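Local coordinates for protein probable ATP-dependent kinase TDA10 (PDB 1ODF) that probably acts as an ATP-dependent kinase of the P-loop type, with a substrate that is not yet known and a structure closely resembling bacterial pantothenate kinase, at residues G164-L169 with L195-P200; N216-R221 with Q240-V245. All blocks are in the same frame, centred on the assembly; numbering follows the deposited sequence.

Interaction 1: G164-L169 with L195-P200; sequences GFNPIL and LLWRNP
The indole of Trp197 carries Gly164 on one face and two carbonyl oxygens at its pyrrole edge. Over the face, Gly164 N sits 3.0 Å above the ring plane near its centre, while Gly164 CA makes a CH-pi contact 3.4 Å from the centroid of the five-membered ring. Glycine suits the position because its positive phi of 105° would jam a CB against the preceding carbonyl. Tryptophan offers both a broad face for that glycine and an edge N-H; its CG lies between the backbone N and the carbonyl carbon (chi1 53°), close to Gly164 CA. Trp197 NE1 gives its N-H to two acceptors, bent toward each: Asn166 OD1 at 2.8 Å and, weakly, Phe165 O at 3.1 Å, helping to set how the indole is turned. Asn166 OD1 is nearly coplanar with the indole, yet NE1 stands above the amide's own plane. Trp197 and Arg198 occupy the corners of a type I turn, Leu196 to Asn199, beyond helix 182-195. This helix makes the crossover between parallel strands 155-160 and 204-211, so the contact joins the loops at its two ends. Arg198 CG lies 3.4 Å from Asn166 OD1. Phe165 directs its CB away from the turn, and its ring meets Phe259.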
# COMPACT_ATOMS: atom_id res chain seq x y z
N GLY A 164 -1.92 -6.64 0.12
CA GLY A 164 -1.67 -8.04 0.39
C GLY A 164 -2.62 -8.64 1.40
O GLY A 164 -2.78 -9.86 1.45
N PHE A 165 -3.26 -7.79 2.22
CA PHE A 165 -4.21 -8.28 3.21
C PHE A 165 -5.39 -8.90 2.47
O PHE A 165 -5.83 -8.38 1.44
CB PHE A 165 -4.73 -7.12 4.09
CG PHE A 165 -3.69 -6.51 4.99
CD1 PHE A 165 -2.35 -6.88 4.90
CD2 PHE A 165 -4.06 -5.52 5.90
CE1 PHE A 165 -1.38 -6.27 5.70
CE2 PHE A 165 -3.10 -4.90 6.71
CZ PHE A 165 -1.76 -5.27 6.61
N ASN A 166 -5.91 -10.00 3.00
CA ASN A 166 -7.04 -10.66 2.36
C ASN A 166 -8.25 -10.76 3.28
O ASN A 166 -8.14 -11.04 4.48
CB ASN A 166 -6.64 -12.06 1.87
CG ASN A 166 -5.62 -12.01 0.74
OD1 ASN A 166 -5.80 -11.32 -0.26
ND2 ASN A 166 -4.54 -12.76 0.89
N PRO A 167 -9.44 -10.52 2.72
CA PRO A 167 -10.69 -10.58 3.48
C PRO A 167 -10.98 -11.93 4.10
O PRO A 167 -10.61 -12.98 3.56
CB PRO A 167 -11.74 -10.18 2.44
CG PRO A 167 -11.13 -10.61 1.14
CD PRO A 167 -9.70 -10.19 1.30
N ILE A 168 -11.60 -11.89 5.27
CA ILE A 168 -12.01 -13.10 5.96
C ILE A 168 -13.19 -13.56 5.13
O ILE A 168 -14.11 -12.77 4.86
CB ILE A 168 -12.49 -12.81 7.39
CG1 ILE A 168 -11.39 -12.08 8.17
CG2 ILE A 168 -12.88 -14.12 8.07
CD1 ILE A 168 -10.06 -12.82 8.20
N LEU A 169 -13.19 -14.81 4.69
CA LEU A 169 -14.27 -15.30 3.85
C LEU A 169 -15.27 -16.21 4.53
O LEU A 169 -16.46 -16.14 4.27
CB LEU A 169 -13.68 -16.02 2.64
CG LEU A 169 -12.82 -15.13 1.75
CD1 LEU A 169 -12.22 -15.96 0.62
CD2 LEU A 169 -13.66 -13.97 1.22
N LEU A 195 -8.98 -7.33 -7.32
CA LEU A 195 -8.44 -6.54 -8.41
C LEU A 195 -6.91 -6.61 -8.54
O LEU A 195 -6.37 -6.47 -9.65
CB LEU A 195 -8.87 -5.09 -8.20
CG LEU A 195 -8.77 -4.08 -9.33
CD1 LEU A 195 -9.50 -4.60 -10.57
CD2 LEU A 195 -9.38 -2.76 -8.85
N LEU A 196 -6.22 -6.85 -7.43
CA LEU A 196 -4.76 -6.86 -7.44
C LEU A 196 -3.99 -8.14 -7.09
O LEU A 196 -3.73 -8.97 -7.97
CB LEU A 196 -4.26 -5.71 -6.55
CG LEU A 196 -4.78 -4.32 -6.95
CD1 LEU A 196 -4.56 -3.31 -5.82
CD2 LEU A 196 -4.08 -3.89 -8.23
N TRP A 197 -3.62 -8.31 -5.82
CA TRP A 197 -2.82 -9.47 -5.43
C TRP A 197 -3.47 -10.85 -5.50
O TRP A 197 -2.80 -11.86 -5.33
CB TRP A 197 -2.18 -9.25 -4.06
CG TRP A 197 -3.14 -8.86 -2.99
CD1 TRP A 197 -3.85 -9.69 -2.17
CD2 TRP A 197 -3.51 -7.53 -2.62
NE1 TRP A 197 -4.64 -8.97 -1.32
CE2 TRP A 197 -4.45 -7.63 -1.57
CE3 TRP A 197 -3.14 -6.26 -3.07
CZ2 TRP A 197 -5.03 -6.51 -0.97
CZ3 TRP A 197 -3.71 -5.14 -2.47
CH2 TRP A 197 -4.65 -5.28 -1.43
N ARG A 198 -4.78 -10.89 -5.77
CA ARG A 198 -5.49 -12.16 -5.92
C ARG A 198 -5.98 -12.23 -7.36
O ARG A 198 -6.67 -13.17 -7.75
CB ARG A 198 -6.68 -12.25 -4.95
CG ARG A 198 -6.28 -12.28 -3.49
CD ARG A 198 -5.67 -13.60 -3.10
NE ARG A 198 -6.70 -14.60 -2.81
CZ ARG A 198 -6.57 -15.90 -3.07
NH1 ARG A 198 -5.46 -16.37 -3.64
NH2 ARG A 198 -7.56 -16.73 -2.76
N ASN A 199 -5.64 -11.22 -8.16
CA ASN A 199 -6.03 -11.20 -9.56
C ASN A 199 -5.03 -12.07 -10.32
O ASN A 199 -3.83 -11.78 -10.37
CB ASN A 199 -6.02 -9.76 -10.08
CG ASN A 199 -6.34 -9.66 -11.56
OD1 ASN A 199 -6.46 -8.56 -12.11
ND2 ASN A 199 -6.45 -10.79 -12.22
N PRO A 200 -5.51 -13.17 -10.93
CA PRO A 200 -4.72 -14.15 -11.69
C PRO A 200 -3.94 -13.59 -12.87
O PRO A 200 -2.94 -14.16 -13.28
CB PRO A 200 -5.77 -15.15 -12.14
CG PRO A 200 -6.95 -14.28 -12.39
CD PRO A 200 -6.95 -13.40 -11.15

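Interaction 2: N216-R221 with Q240-V245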
# COMPACT_ATOMS: atom_id res chain seq x y z
N ASN A 216 4.88 -0.71 17.58
CA ASN A 216 5.94 0.19 17.15
C ASN A 216 5.29 1.29 16.33
O ASN A 216 5.80 2.40 16.23
CB ASN A 216 6.96 -0.56 16.29
CG ASN A 216 7.87 -1.47 17.10
OD1 ASN A 216 8.76 -2.12 16.56
ND2 ASN A 216 7.63 -1.51 18.40
N VAL A 217 4.14 0.96 15.74
CA VAL A 217 3.40 1.91 14.92
C VAL A 217 3.02 3.15 15.72
O VAL A 217 3.14 4.26 15.21
CB VAL A 217 2.13 1.25 14.31
CG1 VAL A 217 1.28 2.29 13.59
CG2 VAL A 217 2.55 0.16 13.32
N TYR A 218 2.58 2.97 16.96
CA TYR A 218 2.22 4.13 17.79
C TYR A 218 3.46 4.98 17.94
O TYR A 218 3.44 6.19 17.70
CB TYR A 218 1.74 3.70 19.18
CG TYR A 218 0.38 3.06 19.21
CD1 TYR A 218 0.24 1.67 19.19
CD2 TYR A 218 -0.78 3.84 19.26
CE1 TYR A 218 -1.02 1.07 19.22
CE2 TYR A 218 -2.05 3.25 19.29
CZ TYR A 218 -2.16 1.87 19.27
OH TYR A 218 -3.40 1.28 19.28
N GLY A 219 4.55 4.34 18.35
CA GLY A 219 5.80 5.04 18.53
C GLY A 219 6.21 5.86 17.32
O GLY A 219 6.48 7.05 17.43
N TRP A 220 6.25 5.22 16.16
CA TRP A 220 6.64 5.89 14.93
C TRP A 220 5.79 7.11 14.59
O TRP A 220 6.29 8.11 14.08
CB TRP A 220 6.62 4.91 13.76
CG TRP A 220 7.57 3.77 13.91
CD1 TRP A 220 8.77 3.77 14.57
CD2 TRP A 220 7.45 2.47 13.31
NE1 TRP A 220 9.40 2.56 14.43
CE2 TRP A 220 8.62 1.74 13.66
CE3 TRP A 220 6.48 1.84 12.52
CZ2 TRP A 220 8.83 0.42 13.24
CZ3 TRP A 220 6.69 0.53 12.11
CH2 TRP A 220 7.86 -0.16 12.47
N ARG A 221 4.49 7.05 14.87
CA ARG A 221 3.64 8.19 14.57
C ARG A 221 3.74 9.27 15.65
O ARG A 221 3.55 10.46 15.36
CB ARG A 221 2.18 7.75 14.40
CG ARG A 221 1.29 8.87 13.86
CD ARG A 221 1.89 9.49 12.59
NE ARG A 221 1.30 10.79 12.29
CZ ARG A 221 0.20 10.98 11.56
NH1 ARG A 221 -0.26 12.21 11.35
NH2 ARG A 221 -0.43 9.94 11.03
N GLN A 240 -4.73 12.06 20.64
CA GLN A 240 -5.30 12.03 19.29
C GLN A 240 -4.50 11.10 18.40
O GLN A 240 -5.06 10.40 17.56
CB GLN A 240 -5.31 13.43 18.68
CG GLN A 240 -6.05 14.45 19.51
CD GLN A 240 -6.24 15.75 18.76
OE1 GLN A 240 -5.30 16.28 18.16
NE2 GLN A 240 -7.45 16.29 18.80
N VAL A 241 -3.18 11.10 18.58
CA VAL A 241 -2.33 10.23 17.78
C VAL A 241 -2.71 8.79 18.09
O VAL A 241 -2.72 7.94 17.20
CB VAL A 241 -0.83 10.47 18.09
CG1 VAL A 241 0.03 9.44 17.38
CG2 VAL A 241 -0.43 11.86 17.63
N HIS A 242 -3.04 8.53 19.35
CA HIS A 242 -3.45 7.18 19.73
C HIS A 242 -4.78 6.86 19.08
O HIS A 242 -4.99 5.75 18.61
CB HIS A 242 -3.57 7.05 21.25
CG HIS A 242 -2.34 6.48 21.89
ND1 HIS A 242 -1.17 7.19 22.02
CD2 HIS A 242 -2.08 5.24 22.36
CE1 HIS A 242 -0.24 6.42 22.54
NE2 HIS A 242 -0.77 5.22 22.76
N ALA A 243 -5.67 7.84 19.06
CA ALA A 243 -6.98 7.67 18.47
C ALA A 243 -6.82 7.42 16.98
O ALA A 243 -7.56 6.63 16.39
CB ALA A 243 -7.84 8.91 18.73
N PHE A 244 -5.86 8.12 16.38
CA PHE A 244 -5.60 7.97 14.96
C PHE A 244 -5.14 6.55 14.65
O PHE A 244 -5.74 5.87 13.82
CB PHE A 244 -4.51 8.95 14.50
CG PHE A 244 -4.14 8.81 13.04
CD1 PHE A 244 -4.93 9.40 12.05
CD2 PHE A 244 -3.03 8.06 12.65
CE1 PHE A 244 -4.62 9.23 10.69
CE2 PHE A 244 -2.72 7.88 11.30
CZ PHE A 244 -3.52 8.47 10.32
N VAL A 245 -4.09 6.11 15.33
CA VAL A 245 -3.54 4.78 15.13
C VAL A 245 -4.53 3.67 15.47
O VAL A 245 -4.59 2.65 14.80
CB VAL A 245 -2.23 4.59 15.95
CG1 VAL A 245 -1.65 3.20 15.71
CG2 VAL A 245 -1.22 5.65 15.55
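Tyr218 reaches across to the facing helix with its ring between Val245 and His242, which lie on opposite sides of the ring plane. Its CG, anti to the carbonyl carbon (chi1 -72°), starts the side chain in the direction of these two residues. On one face Val245 CG1 makes a CH-pi contact 3.7 Å from the tyrosine centroid. From the other side of the plane, the imidazole of His242 forms an offset stack, centroids 4.8 Å apart and planes tilted by 26°, in which Tyr218 CD2 lies over the histidine face toward its rim. A flat residue fits between a branched aliphatic and another ring, and the phenol also brings a hydroxyl that hydrogen-bonds Asp246. An alanine at Tyr218 would probably open a gap beside Val245 and leave His242 without its stacking partner and Asp246 without the hydroxyl.

Helices 216-232 and 238-246 are successive helices joined by a short loop, their segment axes 9.9 Å apart at closest and their directions 132° apart, well short of antiparallel. The pair follows strand 204-211, a region that in many P-loop kinases forms the lid, and may do so here.

Valines fill the middle of the interface: Val217 CG1 meets Val245 CG1 at 3.7 Å. Arg221 has a double role. With CG anti to the backbone N, its stem packs on Val241, Arg221 CG to Val241 CG1 3.8 Å. The chain then bends at chi2, and the guanidinium comes to Phe244 in a cation-pi contact, Arg221 CZ 4.7 Å from the ring centroid and over the face. The two planes are steeply inclined, and NH2 makes the close approach, 3.1 Å from Phe244 CE2. A long, weak ion pair with Glu225 also involves NH1.

Interaction 1 closes before interaction 2 opens along the chain, and the two do not touch: their centres are 27 Å apart and their nearest atoms about 10 Å. Strand 204-211 runs between them in sequence. Interaction 2 touches the predicted ATP-binding loop, Gly38 to Ser45, where the side chain of Val217 packs on that of Pro39 at about 4 Å. Interaction 1 comes near the loop without contact, the side chains of Phe165 and Pro39 being about 7 Å apart. Helix 249-262 is a shared neighbour, meeting Phe165 through Phe259 and Val217 and Tyr218 through Met249. A bound sulfate, probably from the crystallisation liquor, lies about 4 Å from the side chain of Phe244.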